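Local coordinates for fibrillarin-like pre-rRNA processing protein (Archaeoglobus fulgidus, PDB 1NT2) that catalyses guide RNA-directed 2'-O-methylation of ribose in rRNA and tRNA with S-adenosylmethionine, as part of box C/D sRNPs with Nop5 and L7Ae, at the interface of chains A and B. Coordinates in Å, arbitrary orientation; residue numbers count along the deposited sequence, not the author numbering. Chains: chain A, Fibrillarin-like pre-rRNA processing protein; chain B, conserved hypothetical protein.

The interface of chains A and B. Residues chain A 98, 101-102, 104, 107; chain B 55, 59, 63.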
ATOM      1  N   LEU A  98     -29.423  -6.848  33.077  1.00 24.62           N
ATOM      2  CA  LEU A  98     -29.202  -6.579  34.497  1.00 26.05           C
ATOM      3  C   LEU A  98     -30.431  -6.016  35.197  1.00 25.86           C
ATOM      4  O   LEU A  98     -30.623  -6.226  36.393  1.00 25.42           O
ATOM      5  CB  LEU A  98     -28.013  -5.620  34.692  1.00 26.87           C
ATOM      6  CG  LEU A  98     -26.588  -6.166  34.517  1.00 26.03           C
ATOM      7  CD1 LEU A  98     -25.595  -5.061  34.811  1.00 26.74           C
ATOM      8  CD2 LEU A  98     -26.350  -7.332  35.454  1.00 24.78           C
ATOM      9  N   VAL A 101     -32.428  -9.205  36.185  1.00 31.27           N
ATOM     10  CA  VAL A 101     -31.786  -9.878  37.311  1.00 32.65           C
ATOM     11  C   VAL A 101     -31.828  -9.016  38.563  1.00 31.99           C
ATOM     12  O   VAL A 101     -31.683  -9.517  39.672  1.00 31.39           O
ATOM     13  CB  VAL A 101     -30.304 -10.237  37.020  1.00 34.03           C
ATOM     14  CG1 VAL A 101     -30.219 -11.131  35.798  1.00 33.36           C
ATOM     15  CG2 VAL A 101     -29.476  -8.971  36.837  1.00 33.15           C
ATOM     16  N   ARG A 102     -32.009  -7.717  38.382  1.00 32.21           N
ATOM     17  CA  ARG A 102     -32.081  -6.812  39.517  1.00 33.94           C
ATOM     18  C   ARG A 102     -33.472  -6.947  40.127  1.00 34.78           C
ATOM     19  O   ARG A 102     -33.624  -7.137  41.338  1.00 34.68           O
ATOM     20  CB  ARG A 102     -31.848  -5.368  39.067  1.00 33.88           C
ATOM     21  CG  ARG A 102     -30.647  -4.696  39.711  1.00 33.78           C
ATOM     22  CD  ARG A 102     -30.600  -3.205  39.358  1.00 36.58           C
ATOM     23  NE  ARG A 102     -30.226  -2.925  37.965  1.00 35.52           N
ATOM     24  CZ  ARG A 102     -29.006  -3.109  37.463  1.00 33.98           C
ATOM     25  NH1 ARG A 102     -28.034  -3.574  38.239  1.00 31.47           N
ATOM     26  NH2 ARG A 102     -28.756  -2.824  36.187  1.00 31.83           N
ATOM     27  N   ARG A 104     -35.773  -9.377  39.551  1.00 38.32           N
ATOM     28  CA  ARG A 104     -36.004 -10.737  39.993  1.00 39.99           C
ATOM     29  C   ARG A 104     -34.830 -11.294  40.757  1.00 40.13           C
ATOM     30  O   ARG A 104     -33.710 -10.835  40.599  1.00 42.00           O
ATOM     31  CB  ARG A 104     -36.313 -11.615  38.797  1.00 40.86           C
ATOM     32  CG  ARG A 104     -37.443 -11.061  37.996  1.00 41.11           C
ATOM     33  CD  ARG A 104     -38.361 -12.141  37.569  1.00 42.01           C
ATOM     34  NE  ARG A 104     -39.289 -11.611  36.594  1.00 45.80           N
ATOM     35  CZ  ARG A 104     -39.982 -12.369  35.761  1.00 49.26           C
ATOM     36  NH1 ARG A 104     -39.834 -13.685  35.808  1.00 50.94           N
ATOM     37  NH2 ARG A 104     -40.797 -11.813  34.869  1.00 51.38           N
ATOM     38  N   ILE A 107     -32.328 -15.302  38.772  1.00 37.03           N
ATOM     39  CA  ILE A 107     -31.533 -15.311  37.545  1.00 34.12           C
ATOM     40  C   ILE A 107     -30.105 -14.864  37.851  1.00 31.76           C
ATOM     41  O   ILE A 107     -29.882 -13.822  38.484  1.00 29.00           O
ATOM     42  CB  ILE A 107     -32.142 -14.377  36.456  1.00 34.75           C
ATOM     43  CG1 ILE A 107     -33.597 -14.776  36.174  1.00 32.15           C
ATOM     44  CG2 ILE A 107     -31.316 -14.476  35.160  1.00 33.81           C
ATOM     45  CD1 ILE A 107     -34.360 -13.766  35.370  1.00 29.15           C
TER
ATOM     46  N   ARG B  55     -25.215 -14.714  43.471  1.00 29.85           N
ATOM     47  CA  ARG B  55     -25.940 -13.718  42.707  1.00 29.84           C
ATOM     48  C   ARG B  55     -25.272 -12.361  42.852  1.00 31.92           C
ATOM     49  O   ARG B  55     -24.878 -11.749  41.864  1.00 31.91           O
ATOM     50  CB  ARG B  55     -27.378 -13.642  43.211  1.00 27.23           C
ATOM     51  CG  ARG B  55     -28.140 -12.426  42.754  1.00 24.53           C
ATOM     52  CD  ARG B  55     -29.121 -11.973  43.827  1.00 22.66           C
ATOM     53  NE  ARG B  55     -29.750 -10.708  43.472  1.00 18.31           N
ATOM     54  CZ  ARG B  55     -30.554 -10.546  42.431  1.00 17.43           C
ATOM     55  NH1 ARG B  55     -30.833 -11.581  41.644  1.00 16.94           N
ATOM     56  NH2 ARG B  55     -31.057  -9.346  42.162  1.00 15.75           N
ATOM     57  N   LEU B  59     -23.642 -10.314  39.751  1.00 41.99           N
ATOM     58  CA  LEU B  59     -24.208  -9.011  39.435  1.00 42.02           C
ATOM     59  C   LEU B  59     -23.132  -7.923  39.399  1.00 42.63           C
ATOM     60  O   LEU B  59     -23.142  -7.049  38.530  1.00 42.86           O
ATOM     61  CB  LEU B  59     -25.281  -8.647  40.456  1.00 40.79           C
ATOM     62  CG  LEU B  59     -26.196  -7.526  39.986  1.00 40.94           C
ATOM     63  CD1 LEU B  59     -26.896  -7.953  38.711  1.00 42.27           C
ATOM     64  CD2 LEU B  59     -27.208  -7.205  41.057  1.00 42.59           C
ATOM     65  N   GLU B  63     -22.130  -5.568  36.116  1.00 47.96           N
ATOM     66  CA  GLU B  63     -22.234  -4.122  36.142  1.00 50.71           C
ATOM     67  C   GLU B  63     -20.938  -3.452  35.692  1.00 51.78           C
ATOM     68  O   GLU B  63     -20.964  -2.511  34.902  1.00 52.25           O
ATOM     69  CB  GLU B  63     -22.612  -3.673  37.550  1.00 52.90           C
ATOM     70  CG  GLU B  63     -23.939  -4.259  38.019  1.00 57.23           C
ATOM     71  CD  GLU B  63     -24.210  -4.041  39.505  1.00 60.42           C
ATOM     72  OE1 GLU B  63     -25.298  -4.445  39.973  1.00 61.84           O
ATOM     73  OE2 GLU B  63     -23.341  -3.474  40.209  1.00 62.71           O
TER
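Fibrillarin meets its Nop5 partner here helix against helix: one side of helix 50-71 of chain B presents B:Arg55, B:Leu59 and B:Glu63 to the C-terminal part of helix 91-103 of chain A. This is part of the joint that holds the methyltransferase within the box C/D particle.

B:Arg55 is the long arm of the patch. Its CB leads to a CG set anti to the backbone N (chi1 165°), the chain bends about CB-CG, and the aliphatic stretch to CD serves as reach, carrying the guanidinium, from NE on, to where helix 91-103 ends. There NH2 hydrogen-bonds to the backbone O of A:Val101 at 2.6 Å, lying in the carbonyl plane, although the oxygen sits 20° out of the guanidinium plane. NH1 adds weak bonds to the same oxygen and to A:Arg104 O, the latter at 3.2 Å. Arginine suits this place because a helix's last turn leaves carbonyls without helical partners, and its positive charge would complement the partial negative charge there.

One turn on, B:Leu59 supplies the greasy middle, its branched apolar end meeting two apolar side chains of chain A at once. Its CD1 branch touches A:Val101 CG2 at 3.3 Å and A:Leu98 CD2 at 3.4 Å; it runs antiparallel past the short, branched valine but crosses the leucine obliquely.

B:Glu63 suits the other end: its methylene CG packs against A:Leu98 CD1 at 3.7 Å, while the chain extends beyond CG to bring a carboxylate, likely charged, to A:Arg102. That arginine, bent at chi3, has A:Leu98 O over one face of its guanidinium, and its edge forms a loose salt bridge, NH1 to B:Glu63 OE1 at 3.4 Å, with the two planes 48° apart.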